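Side-chain contacts in major capsid protein (Paramecium bursaria Chlorella virus 1, PDB 5TIP), which self-assembles as trimers into the icosahedral capsid of the virus, a shell of pseudo T=169 symmetry about 190 nm in diameter: residues 55-60 and 201-206; 118-123 and 147-152; 151-156 and 160-165; 227-232 and 430-435. All coordinates share one frame; numbering follows the deposited sequence.

Contact 1: residues 55-60 and 201-206; sequences VSTQIS and MSVWVD
Val55, Thr57 and Ile59 face Met201, Val203 and Val205 across the two sheets of a jelly-roll sandwich. This is the first jelly roll of a double jelly-roll capsid protein. The strands belong to different sheets and run in nearly the same direction, 19° apart. No hydrogen bond links the segments; side chains do the joining.

Two of the three pairs are apolar. Val55 CG2 packs on Met201 CE at 3.8 Å and also lies near the sulfur. The Met201 chain leaves with CG anti to the backbone N (chi1 -175°) and stays extended to SD. It then bends at chi3 (-31°), which lays the CE methyl against Val55. Farther along the strands, Ile59 CD1 meets Val205 CG2 at 3.8 Å, methyl against methyl.

The middle pair is mixed. Thr57 OG1 lies 4.0 Å from Val203 CG2, and this buried hydroxyl is hydrogen-bonded to Thr44 O.

Trp204 alternates to the other side of its strand. There its ring makes a cation-pi contact with Arg328 of the second subunit. Its indole NE1 donates to Ser202 OG at 3.2 Å. The bond is bent, with an N-H...O angle of 141°, and the hydroxyl oxygen lies close to the ring plane.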
loop_
_atom_site.group_PDB
_atom_site.type_symbol
_atom_site.label_atom_id
_atom_site.label_comp_id
_atom_site.label_asym_id
_atom_site.label_seq_id
_atom_site.Cartn_x
_atom_site.Cartn_y
_atom_site.Cartn_z
ATOM N N VAL A 55 3.789 4.048 35.963
ATOM C CA VAL A 55 3.583 5.488 35.935
ATOM C C VAL A 55 2.206 5.760 35.347
ATOM O O VAL A 55 1.612 4.915 34.672
ATOM C CB VAL A 55 4.677 6.218 35.131
ATOM C CG1 VAL A 55 6.033 6.033 35.790
ATOM C CG2 VAL A 55 4.705 5.708 33.702
ATOM N N SER A 56 1.694 6.958 35.617
ATOM C CA SER A 56 0.370 7.337 35.149
ATOM C C SER A 56 0.391 8.779 34.668
ATOM O O SER A 56 1.307 9.546 34.970
ATOM C CB SER A 56 -0.691 7.165 36.243
ATOM O OG SER A 56 -0.444 8.033 37.333
ATOM N N THR A 57 -0.645 9.138 33.912
ATOM C CA THR A 57 -0.797 10.480 33.370
ATOM C C THR A 57 -2.266 10.866 33.398
ATOM O O THR A 57 -3.118 10.097 32.944
ATOM C CB THR A 57 -0.256 10.564 31.935
ATOM O OG1 THR A 57 1.171 10.694 31.963
ATOM C CG2 THR A 57 -0.859 11.747 31.194
ATOM N N GLN A 58 -2.557 12.055 33.916
ATOM C CA GLN A 58 -3.890 12.637 33.846
ATOM C C GLN A 58 -3.900 13.651 32.712
ATOM O O GLN A 58 -3.134 14.622 32.738
ATOM C CB GLN A 58 -4.276 13.305 35.165
ATOM C CG GLN A 58 -5.706 13.829 35.189
ATOM C CD GLN A 58 -6.028 14.602 36.453
ATOM O OE1 GLN A 58 -6.504 14.036 37.438
ATOM N NE2 GLN A 58 -5.776 15.907 36.430
ATOM N N ILE A 59 -4.756 13.421 31.715
ATOM C CA ILE A 59 -4.772 14.282 30.538
ATOM C C ILE A 59 -5.177 15.684 30.961
ATOM O O ILE A 59 -6.288 15.905 31.459
ATOM C CB ILE A 59 -5.719 13.727 29.469
ATOM C CG1 ILE A 59 -5.360 12.280 29.127
ATOM C CG2 ILE A 59 -5.675 14.592 28.219
ATOM C CD1 ILE A 59 -3.951 12.105 28.620
ATOM N N SER A 60 -4.273 16.639 30.773
ATOM C CA SER A 60 -4.583 18.017 31.110
ATOM C C SER A 60 -5.617 18.567 30.137
ATOM O O SER A 60 -5.700 18.150 28.980
ATOM C CB SER A 60 -3.318 18.873 31.084
ATOM O OG SER A 60 -2.706 18.835 29.806
ATOM N N MET A 201 11.067 9.013 29.570
ATOM C CA MET A 201 9.740 8.903 28.986
ATOM C C MET A 201 9.058 10.262 28.963
ATOM O O MET A 201 9.264 11.097 29.849
ATOM C CB MET A 201 8.860 7.908 29.758
ATOM C CG MET A 201 7.503 7.661 29.112
ATOM S SD MET A 201 6.365 6.741 30.158
ATOM C CE MET A 201 7.510 5.726 31.071
ATOM N N SER A 202 8.245 10.474 27.930
ATOM C CA SER A 202 7.374 11.634 27.849
ATOM C C SER A 202 6.118 11.236 27.088
ATOM O O SER A 202 6.165 10.408 26.174
ATOM C CB SER A 202 8.065 12.823 27.170
ATOM O OG SER A 202 8.467 12.498 25.852
ATOM N N VAL A 203 4.993 11.827 27.480
ATOM C CA VAL A 203 3.695 11.538 26.883
ATOM C C VAL A 203 3.202 12.801 26.199
ATOM O O VAL A 203 3.200 13.880 26.803
ATOM C CB VAL A 203 2.682 11.050 27.935
ATOM C CG1 VAL A 203 1.350 10.724 27.278
ATOM C CG2 VAL A 203 3.228 9.838 28.674
ATOM N N TRP A 204 2.790 12.669 24.941
ATOM C CA TRP A 204 2.312 13.792 24.149
ATOM C C TRP A 204 0.913 13.485 23.638
ATOM O O TRP A 204 0.668 12.397 23.106
ATOM C CB TRP A 204 3.263 14.081 22.986
ATOM C CG TRP A 204 4.609 14.556 23.441
ATOM C CD1 TRP A 204 5.628 13.788 23.927
ATOM C CD2 TRP A 204 5.080 15.908 23.466
ATOM N NE1 TRP A 204 6.704 14.578 24.247
ATOM C CE2 TRP A 204 6.393 15.883 23.972
ATOM C CE3 TRP A 204 4.518 17.136 23.105
ATOM C CZ2 TRP A 204 7.153 17.038 24.127
ATOM C CZ3 TRP A 204 5.273 18.281 23.261
ATOM C CH2 TRP A 204 6.577 18.225 23.767
ATOM N N VAL A 205 0.001 14.440 23.802
ATOM C CA VAL A 205 -1.397 14.286 23.415
ATOM C C VAL A 205 -1.740 15.372 22.404
ATOM O O VAL A 205 -1.403 16.544 22.606
ATOM C CB VAL A 205 -2.333 14.355 24.637
ATOM C CG1 VAL A 205 -3.787 14.294 24.202
ATOM C CG2 VAL A 205 -2.020 13.224 25.601
ATOM N N ASP A 206 -2.402 14.980 21.318
ATOM C CA ASP A 206 -2.834 15.915 20.286
ATOM C C ASP A 206 -4.221 16.444 20.630
ATOM O O ASP A 206 -5.180 15.672 20.720
ATOM C CB ASP A 206 -2.842 15.241 18.915
ATOM C CG ASP A 206 -1.449 15.065 18.343
ATOM O OD1 ASP A 206 -0.618 14.393 18.989
ATOM O OD2 ASP A 206 -1.188 15.593 17.240
#

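Contact 2: residues 118-123 and 147-152; sequences LFRMND and YVPLIF
Arg120 reaches across to Ile151 and Pro149 with one branch of its guanidinium group. CG stands beside the backbone N (chi1 -79°), and the chain then runs extended from CG to NE. This carries the charged group well out from its own backbone. The rotation about CD-NE (chi4 86°) then swings CZ roughly square to the extended chain. NH2 comes to 4.0 Å from Ile151 CG2 and 4.2 Å from Pro149 CG, both at oblique positions relative to the guanidinium plane.

Ile151 chi1 is 48°. This sets CG1 between the backbone N and the carbonyl carbon and puts CG2 anti to the carbonyl carbon, where it meets NH2. The apolar neighbours do not satisfy the arginine. NH2 is hydrogen-bonded to Tyr339 OH of the second subunit, and Tyr128 makes a cation-pi contact. NH2 also donates to a water at 3.1 Å; an onward link from that water to Pro149 O is doubtful, being too short.

The arrangement is a buried arginine at the subunit interface of the capsid trimer. It packs the turn between helices 109-119 and 122-132 against strand 143-149 and the loop after it, in the first jelly roll.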
loop_
_atom_site.group_PDB
_atom_site.type_symbol
_atom_site.label_atom_id
_atom_site.label_comp_id
_atom_site.label_asym_id
_atom_site.label_seq_id
_atom_site.Cartn_x
_atom_site.Cartn_y
_atom_site.Cartn_z
ATOM N N LEU A 118 -0.822 -8.021 11.965
ATOM C CA LEU A 118 -2.060 -8.243 11.230
ATOM C C LEU A 118 -2.552 -7.019 10.468
ATOM O O LEU A 118 -2.964 -7.147 9.313
ATOM C CB LEU A 118 -3.164 -8.712 12.185
ATOM C CG LEU A 118 -3.180 -10.190 12.577
ATOM C CD1 LEU A 118 -4.220 -10.430 13.653
ATOM C CD2 LEU A 118 -3.458 -11.065 11.364
ATOM N N PHE A 119 -2.522 -5.835 11.079
ATOM C CA PHE A 119 -3.243 -4.687 10.549
ATOM C C PHE A 119 -2.346 -3.559 10.057
ATOM O O PHE A 119 -2.859 -2.577 9.509
ATOM C CB PHE A 119 -4.222 -4.164 11.604
ATOM C CG PHE A 119 -5.265 -5.169 11.991
ATOM C CD1 PHE A 119 -6.336 -5.427 11.152
ATOM C CD2 PHE A 119 -5.163 -5.876 13.177
ATOM C CE1 PHE A 119 -7.293 -6.359 11.495
ATOM C CE2 PHE A 119 -6.117 -6.810 13.526
ATOM C CZ PHE A 119 -7.183 -7.053 12.683
ATOM N N ARG A 120 -1.036 -3.655 10.240
ATOM C CA ARG A 120 -0.116 -2.760 9.557
ATOM C C ARG A 120 0.530 -3.490 8.388
ATOM O O ARG A 120 0.611 -4.720 8.362
ATOM C CB ARG A 120 0.952 -2.221 10.511
ATOM C CG ARG A 120 0.456 -1.081 11.387
ATOM C CD ARG A 120 1.607 -0.270 11.961
ATOM N NE ARG A 120 1.157 0.630 13.019
ATOM C CZ ARG A 120 1.031 0.276 14.293
ATOM N NH1 ARG A 120 1.324 -0.961 14.670
ATOM N NH2 ARG A 120 0.612 1.155 15.191
ATOM N N MET A 121 0.986 -2.713 7.410
ATOM C CA MET A 121 1.529 -3.300 6.196
ATOM C C MET A 121 2.376 -2.269 5.471
ATOM O O MET A 121 2.263 -1.063 5.708
ATOM C CB MET A 121 0.417 -3.804 5.271
ATOM C CG MET A 121 -0.472 -2.693 4.733
ATOM S SD MET A 121 -1.871 -3.287 3.763
ATOM C CE MET A 121 -2.849 -4.093 5.028
ATOM N N ASN A 122 3.233 -2.773 4.590
ATOM C CA ASN A 122 3.926 -1.976 3.563
ATOM C C ASN A 122 4.851 -0.971 4.260
ATOM O O ASN A 122 5.435 -1.296 5.305
ATOM C CB ASN A 122 2.895 -1.369 2.638
ATOM C CG ASN A 122 2.068 -2.415 1.928
ATOM O OD1 ASN A 122 2.566 -3.490 1.597
ATOM N ND2 ASN A 122 0.798 -2.111 1.691
ATOM N N ASP A 123 5.009 0.235 3.701
ATOM C CA ASP A 123 5.933 1.219 4.258
ATOM C C ASP A 123 5.460 1.740 5.609
ATOM O O ASP A 123 6.287 2.121 6.446
ATOM C CB ASP A 123 6.105 2.381 3.282
ATOM C CG ASP A 123 6.938 2.007 2.078
ATOM O OD1 ASP A 123 7.489 0.887 2.050
ATOM O OD2 ASP A 123 7.028 2.835 1.150
ATOM N N TYR A 147 9.135 6.463 19.404
ATOM C CA TYR A 147 7.777 6.996 19.452
ATOM C C TYR A 147 6.808 5.828 19.363
ATOM O O TYR A 147 6.701 5.184 18.315
ATOM C CB TYR A 147 7.531 7.986 18.314
ATOM C CG TYR A 147 8.530 9.116 18.226
ATOM C CD1 TYR A 147 9.702 8.978 17.493
ATOM C CD2 TYR A 147 8.289 10.331 18.849
ATOM C CE1 TYR A 147 10.612 10.013 17.399
ATOM C CE2 TYR A 147 9.191 11.373 18.758
ATOM C CZ TYR A 147 10.349 11.208 18.033
ATOM O OH TYR A 147 11.250 12.244 17.943
ATOM N N VAL A 148 6.099 5.554 20.454
ATOM C CA VAL A 148 5.128 4.465 20.504
ATOM C C VAL A 148 3.736 5.084 20.405
ATOM O O VAL A 148 3.289 5.731 21.367
ATOM C CB VAL A 148 5.278 3.632 21.782
ATOM C CG1 VAL A 148 4.338 2.439 21.744
ATOM C CG2 VAL A 148 6.719 3.175 21.950
ATOM N N PRO A 149 3.031 4.930 19.283
ATOM C CA PRO A 149 1.683 5.503 19.169
ATOM C C PRO A 149 0.642 4.573 19.779
ATOM O O PRO A 149 0.646 3.365 19.532
ATOM C CB PRO A 149 1.488 5.644 17.656
ATOM C CG PRO A 149 2.311 4.530 17.086
ATOM C CD PRO A 149 3.488 4.329 18.017
ATOM N N LEU A 150 -0.251 5.142 20.582
ATOM C CA LEU A 150 -1.331 4.364 21.165
ATOM C C LEU A 150 -2.427 4.141 20.131
ATOM O O LEU A 150 -2.603 4.932 19.200
ATOM C CB LEU A 150 -1.903 5.067 22.398
ATOM C CG LEU A 150 -0.939 5.294 23.565
ATOM C CD1 LEU A 150 -1.683 5.831 24.780
ATOM C CD2 LEU A 150 -0.185 4.019 23.911
ATOM N N ILE A 151 -3.164 3.046 20.297
ATOM C CA ILE A 151 -4.152 2.650 19.300
ATOM C C ILE A 151 -5.508 2.420 19.955
ATOM O O ILE A 151 -6.211 1.456 19.630
ATOM C CB ILE A 151 -3.692 1.400 18.527
ATOM C CG1 ILE A 151 -3.206 0.315 19.492
ATOM C CG2 ILE A 151 -2.598 1.766 17.534
ATOM C CD1 ILE A 151 -2.629 -0.906 18.808
ATOM N N PHE A 152 -5.890 3.303 20.875
ATOM C CA PHE A 152 -7.234 3.263 21.426
ATOM C C PHE A 152 -8.223 3.818 20.399
ATOM O O PHE A 152 -7.845 4.237 19.300
ATOM C CB PHE A 152 -7.290 4.025 22.748
ATOM C CG PHE A 152 -6.502 3.377 23.853
ATOM C CD1 PHE A 152 -6.854 2.126 24.334
ATOM C CD2 PHE A 152 -5.404 4.016 24.405
ATOM C CE1 PHE A 152 -6.129 1.528 25.346
ATOM C CE2 PHE A 152 -4.674 3.421 25.418
ATOM C CZ PHE A 152 -5.037 2.177 25.889
HETATM O O HOH W 1 0.903 1.347 18.232
#

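Contact 3: residues 151-156 and 160-165; sequences IFFFNQ and LALPLI
Phe154 and Leu162 form the centre of this contact. Leu162 CB lies over one face of the Phe154 ring, 4.0 Å from CG. Asn155 CG lies over the opposite face, so the ring is held between an aliphatic carbon and a side-chain amide. The rim of Phe154 is turned toward the face of the Phe153 ring, with CD1 3.8 Å above the middle of that plane. A chi1 near +63° at both phenylalanines goes with this edge-against-face placing of the neighbouring rings.

Phe153 meets Leu162 differently. Leu162 CD1 approaches the ring edge near its plane, 4.3 Å from CZ. Leu160 CB lies 3.7 Å from Phe153 O and also packs on the ring, 4.2 Å from CD2. Leu160 O in turn presses close to Phe154 CB at 3.1 Å, a tight fit. No hydrogen bond crosses between the segments.

The short helical turn is fastened within itself. Phe152 N donates to Asn155 OD1 at 2.9 Å, on a lone pair in the carbonyl plane, and Asn155 N returns a bond to Phe152 O.

Tyr30 and Phe26 of the third subunit pack on Leu160 and Ala161. The turn and short strand 162-163 pack inside the first jelly roll, against strands of both its sheets. Leu97 on strand 92-99 touches both phenylalanines, and Ile99 touches Leu162. On strand 65-76, Ile69 packs on Phe154, while Ile66 packs on Leu162 and is backbone-bonded to it.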
loop_
_atom_site.group_PDB
_atom_site.type_symbol
_atom_site.label_atom_id
_atom_site.label_comp_id
_atom_site.label_asym_id
_atom_site.label_seq_id
_atom_site.Cartn_x
_atom_site.Cartn_y
_atom_site.Cartn_z
ATOM N N ILE A 151 -3.164 3.046 20.297
ATOM C CA ILE A 151 -4.152 2.650 19.300
ATOM C C ILE A 151 -5.508 2.420 19.955
ATOM O O ILE A 151 -6.211 1.456 19.630
ATOM C CB ILE A 151 -3.692 1.400 18.527
ATOM C CG1 ILE A 151 -3.206 0.315 19.492
ATOM C CG2 ILE A 151 -2.598 1.766 17.534
ATOM C CD1 ILE A 151 -2.629 -0.906 18.808
ATOM N N PHE A 152 -5.890 3.303 20.875
ATOM C CA PHE A 152 -7.234 3.263 21.426
ATOM C C PHE A 152 -8.223 3.818 20.399
ATOM O O PHE A 152 -7.845 4.237 19.300
ATOM C CB PHE A 152 -7.290 4.025 22.748
ATOM C CG PHE A 152 -6.502 3.377 23.853
ATOM C CD1 PHE A 152 -6.854 2.126 24.334
ATOM C CD2 PHE A 152 -5.404 4.016 24.405
ATOM C CE1 PHE A 152 -6.129 1.528 25.346
ATOM C CE2 PHE A 152 -4.674 3.421 25.418
ATOM C CZ PHE A 152 -5.037 2.177 25.889
ATOM N N PHE A 153 -9.509 3.827 20.758
ATOM C CA PHE A 153 -10.542 4.157 19.778
ATOM C C PHE A 153 -10.405 5.589 19.277
ATOM O O PHE A 153 -10.609 5.858 18.086
ATOM C CB PHE A 153 -11.936 3.919 20.368
ATOM C CG PHE A 153 -12.260 4.788 21.550
ATOM C CD1 PHE A 153 -11.936 4.383 22.833
ATOM C CD2 PHE A 153 -12.905 6.003 21.379
ATOM C CE1 PHE A 153 -12.239 5.178 23.921
ATOM C CE2 PHE A 153 -13.208 6.803 22.463
ATOM C CZ PHE A 153 -12.875 6.390 23.736
ATOM N N PHE A 154 -10.049 6.522 20.158
ATOM C CA PHE A 154 -9.910 7.913 19.747
ATOM C C PHE A 154 -8.540 8.219 19.159
ATOM O O PHE A 154 -8.301 9.360 18.748
ATOM C CB PHE A 154 -10.195 8.853 20.923
ATOM C CG PHE A 154 -9.215 8.739 22.054
ATOM C CD1 PHE A 154 -9.351 7.748 23.012
ATOM C CD2 PHE A 154 -8.170 9.640 22.176
ATOM C CE1 PHE A 154 -8.452 7.649 24.056
ATOM C CE2 PHE A 154 -7.270 9.545 23.219
ATOM C CZ PHE A 154 -7.411 8.550 24.160
ATOM N N ASN A 155 -7.639 7.239 19.108
ATOM C CA ASN A 155 -6.334 7.432 18.493
ATOM C C ASN A 155 -6.298 7.033 17.026
ATOM O O ASN A 155 -5.362 7.421 16.318
ATOM C CB ASN A 155 -5.267 6.622 19.233
ATOM C CG ASN A 155 -5.189 6.962 20.703
ATOM O OD1 ASN A 155 -5.149 6.072 21.551
ATOM N ND2 ASN A 155 -5.163 8.251 21.016
ATOM N N GLN A 156 -7.283 6.272 16.553
ATOM C CA GLN A 156 -7.223 5.696 15.216
ATOM C C GLN A 156 -8.080 6.425 14.192
ATOM O O GLN A 156 -7.892 6.210 12.990
ATOM C CB GLN A 156 -7.637 4.222 15.263
ATOM C CG GLN A 156 -6.807 3.391 16.225
ATOM C CD GLN A 156 -6.945 1.904 15.980
ATOM O OE1 GLN A 156 -6.222 1.329 15.167
ATOM N NE2 GLN A 156 -7.876 1.271 16.685
ATOM N N LEU A 160 -13.824 9.717 16.170
ATOM C CA LEU A 160 -14.077 9.260 17.531
ATOM C C LEU A 160 -13.279 10.059 18.557
ATOM O O LEU A 160 -12.979 9.556 19.642
ATOM C CB LEU A 160 -13.766 7.770 17.659
ATOM C CG LEU A 160 -14.668 6.833 16.857
ATOM C CD1 LEU A 160 -14.226 5.390 17.030
ATOM C CD2 LEU A 160 -16.125 7.010 17.261
ATOM N N ALA A 161 -12.929 11.302 18.224
ATOM C CA ALA A 161 -12.138 12.134 19.123
ATOM C C ALA A 161 -12.828 12.281 20.474
ATOM O O ALA A 161 -14.012 12.619 20.548
ATOM C CB ALA A 161 -11.905 13.510 18.498
ATOM N N LEU A 162 -12.078 12.028 21.538
ATOM C CA LEU A 162 -12.629 12.069 22.890
ATOM C C LEU A 162 -12.900 13.506 23.315
ATOM O O LEU A 162 -11.959 14.308 23.389
ATOM C CB LEU A 162 -11.667 11.404 23.866
ATOM C CG LEU A 162 -12.191 11.264 25.296
ATOM C CD1 LEU A 162 -13.381 10.320 25.325
ATOM C CD2 LEU A 162 -11.094 10.783 26.233
ATOM N N PRO A 163 -14.150 13.879 23.604
ATOM C CA PRO A 163 -14.435 15.275 23.960
ATOM C C PRO A 163 -14.152 15.586 25.422
ATOM O O PRO A 163 -14.987 15.325 26.294
ATOM C CB PRO A 163 -15.926 15.414 23.634
ATOM C CG PRO A 163 -16.476 14.045 23.848
ATOM C CD PRO A 163 -15.376 13.067 23.507
ATOM N N LEU A 164 -12.969 16.141 25.701
ATOM C CA LEU A 164 -12.662 16.573 27.060
ATOM C C LEU A 164 -13.586 17.695 27.510
ATOM O O LEU A 164 -13.899 17.801 28.700
ATOM C CB LEU A 164 -11.206 17.027 27.163
ATOM C CG LEU A 164 -10.106 15.971 27.062
ATOM C CD1 LEU A 164 -8.757 16.602 27.353
ATOM C CD2 LEU A 164 -10.377 14.829 28.020
ATOM N N ILE A 165 -14.031 18.540 26.577
ATOM C CA ILE A 165 -14.918 19.639 26.932
ATOM C C ILE A 165 -16.273 19.126 27.404
ATOM O O ILE A 165 -16.973 19.820 28.149
ATOM C CB ILE A 165 -15.068 20.609 25.744
ATOM C CG1 ILE A 165 -15.884 21.834 26.157
ATOM C CG2 ILE A 165 -15.694 19.903 24.549
ATOM C CD1 ILE A 165 -16.298 22.702 25.013
#

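Contact 4: residues 227-232 and 430-435; sequences IEQLQF and GGLAYA
Ile227 opens the contact by sending its CD1 methyl to Leu432 CD2, 3.7 Å away. Its CG1 lies between the backbone N and the carbonyl carbon (chi1 74°), and chi2 near 180° stretches CD1 out toward the leucine. The two side chains meet nearly square to each other, and the touch is between terminal methyls.

Glu228 points to the other side of the strand, where its carboxylate forms salt bridges with Lys259, Lys418 and Arg362.

Gln229 returns to the Leu432 side and approaches it from the opposite direction. Its NE2 lies only 3.2 Å from Leu432 CD1, a tight and purely van der Waals approach. The amide is fixed by other partners. NE2 is hydrogen-bonded to Ile104 O, and OE1 to Asn419 ND2 and Asn421 ND2. Leu432 thus divides its two methyls, CD2 going to Ile227 and CD1 to the held amide of Gln229.

Strands 223-237 and 429-432 both pair antiparallel with strand 412-426 and flank it. Ile227 and Leu432 therefore meet across that middle strand, their CA atoms 9.5 Å apart. Ile104 of strand 102-108, from the first jelly roll, packs on both. The contact thus lies where the two halves of the protein meet.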
loop_
_atom_site.group_PDB
_atom_site.type_symbol
_atom_site.label_atom_id
_atom_site.label_comp_id
_atom_site.label_asym_id
_atom_site.label_seq_id
_atom_site.Cartn_x
_atom_site.Cartn_y
_atom_site.Cartn_z
ATOM N N ILE A 227 -17.505 2.744 19.985
ATOM C CA ILE A 227 -16.074 2.567 20.173
ATOM C C ILE A 227 -15.728 1.087 20.065
ATOM O O ILE A 227 -16.598 0.218 20.014
ATOM C CB ILE A 227 -15.593 3.148 21.517
ATOM C CG1 ILE A 227 -16.029 2.248 22.675
ATOM C CG2 ILE A 227 -16.125 4.557 21.710
ATOM C CD1 ILE A 227 -15.457 2.657 24.014
ATOM N N GLU A 228 -14.430 0.807 20.035
ATOM C CA GLU A 228 -13.919 -0.552 20.008
ATOM C C GLU A 228 -13.100 -0.806 21.266
ATOM O O GLU A 228 -12.474 0.106 21.814
ATOM C CB GLU A 228 -13.069 -0.799 18.759
ATOM C CG GLU A 228 -13.866 -0.704 17.471
ATOM C CD GLU A 228 -13.035 -0.989 16.237
ATOM O OE1 GLU A 228 -11.894 -1.474 16.386
ATOM O OE2 GLU A 228 -13.521 -0.718 15.118
ATOM N N GLN A 229 -13.113 -2.056 21.716
ATOM C CA GLN A 229 -12.386 -2.468 22.903
ATOM C C GLN A 229 -11.582 -3.720 22.595
ATOM O O GLN A 229 -11.892 -4.471 21.668
ATOM C CB GLN A 229 -13.330 -2.753 24.076
ATOM C CG GLN A 229 -14.114 -1.561 24.569
ATOM C CD GLN A 229 -15.091 -1.945 25.657
ATOM O OE1 GLN A 229 -15.995 -2.751 25.438
ATOM N NE2 GLN A 229 -14.905 -1.386 26.844
ATOM N N LEU A 230 -10.542 -3.939 23.388
ATOM C CA LEU A 230 -9.759 -5.160 23.321
ATOM C C LEU A 230 -10.112 -6.046 24.507
ATOM O O LEU A 230 -10.252 -5.563 25.635
ATOM C CB LEU A 230 -8.258 -4.862 23.318
ATOM C CG LEU A 230 -7.365 -6.105 23.295
ATOM C CD1 LEU A 230 -7.418 -6.789 21.936
ATOM C CD2 LEU A 230 -5.935 -5.762 23.678
ATOM N N GLN A 231 -10.264 -7.338 24.248
ATOM C CA GLN A 231 -10.507 -8.319 25.294
ATOM C C GLN A 231 -9.335 -9.282 25.335
ATOM O O GLN A 231 -8.903 -9.789 24.295
ATOM C CB GLN A 231 -11.817 -9.078 25.068
ATOM C CG GLN A 231 -13.047 -8.190 25.059
ATOM C CD GLN A 231 -14.333 -8.975 24.893
ATOM O OE1 GLN A 231 -14.742 -9.715 25.788
ATOM N NE2 GLN A 231 -14.977 -8.821 23.743
ATOM N N PHE A 232 -8.821 -9.520 26.537
ATOM C CA PHE A 232 -7.709 -10.443 26.737
ATOM C C PHE A 232 -7.728 -10.870 28.193
ATOM O O PHE A 232 -7.561 -10.032 29.085
ATOM C CB PHE A 232 -6.378 -9.783 26.372
ATOM C CG PHE A 232 -5.177 -10.639 26.651
ATOM C CD1 PHE A 232 -4.893 -11.740 25.862
ATOM C CD2 PHE A 232 -4.329 -10.337 27.703
ATOM C CE1 PHE A 232 -3.786 -12.524 26.119
ATOM C CE2 PHE A 232 -3.223 -11.118 27.965
ATOM C CZ PHE A 232 -2.951 -12.214 27.171
ATOM N N GLY A 430 -18.851 10.516 31.472
ATOM C CA GLY A 430 -18.913 9.479 30.463
ATOM C C GLY A 430 -18.919 8.104 31.094
ATOM O O GLY A 430 -18.338 7.879 32.155
ATOM N N GLY A 431 -19.586 7.176 30.414
ATOM C CA GLY A 431 -19.676 5.812 30.893
ATOM C C GLY A 431 -20.066 4.875 29.778
ATOM O O GLY A 431 -20.803 5.249 28.860
ATOM N N LEU A 432 -19.567 3.646 29.857
ATOM C CA LEU A 432 -19.874 2.641 28.853
ATOM C C LEU A 432 -21.295 2.122 29.032
ATOM O O LEU A 432 -21.778 1.956 30.156
ATOM C CB LEU A 432 -18.875 1.488 28.940
ATOM C CG LEU A 432 -17.436 1.848 28.564
ATOM C CD1 LEU A 432 -16.524 0.653 28.750
ATOM C CD2 LEU A 432 -17.372 2.355 27.132
ATOM N N ALA A 433 -21.965 1.862 27.906
ATOM C CA ALA A 433 -23.340 1.381 27.948
ATOM C C ALA A 433 -23.415 -0.100 28.291
ATOM O O ALA A 433 -24.396 -0.539 28.902
ATOM C CB ALA A 433 -24.038 1.642 26.612
ATOM N N TYR A 434 -22.401 -0.883 27.925
ATOM C CA TYR A 434 -22.422 -2.319 28.152
ATOM C C TYR A 434 -21.155 -2.738 28.878
ATOM O O TYR A 434 -20.045 -2.417 28.439
ATOM C CB TYR A 434 -22.574 -3.085 26.831
ATOM C CG TYR A 434 -23.778 -2.645 26.033
ATOM C CD1 TYR A 434 -25.048 -3.095 26.368
ATOM C CD2 TYR A 434 -23.655 -1.768 24.963
ATOM C CE1 TYR A 434 -26.158 -2.697 25.655
ATOM C CE2 TYR A 434 -24.768 -1.360 24.241
ATOM C CZ TYR A 434 -26.016 -1.829 24.594
ATOM O OH TYR A 434 -27.127 -1.430 23.884
ATOM N N ALA A 435 -21.337 -3.468 29.978
ATOM C CA ALA A 435 -20.242 -3.961 30.795
ATOM C C ALA A 435 -19.945 -5.425 30.515
ATOM O O ALA A 435 -18.809 -5.864 30.715
ATOM C CB ALA A 435 -20.539 -3.767 32.288
#

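Contacts 1, 2 and 3 all lie in the first jelly roll and reach the sheet built round strand 65-76. Contacts 2 and 3 are nested inside the long chain segment that contact 1 closes. Contact 4 follows and belongs mainly to the second jelly roll. Contacts 2 and 3 share Ile151 and Phe152, with centres 16 Å apart. Contact 3 links the others: Ile59 CG2 of contact 1 touches Leu164 CD1 at 3.8 Å, and Phe153 CD2 touches Ile227 CG2 of contact 4 at 3.5 Å. Contacts 1 and 4 do not touch; their centres are about 22 Å apart. Contact 3 thus bridges the jelly rolls, and all four contacts have residues next to neighbouring subunits.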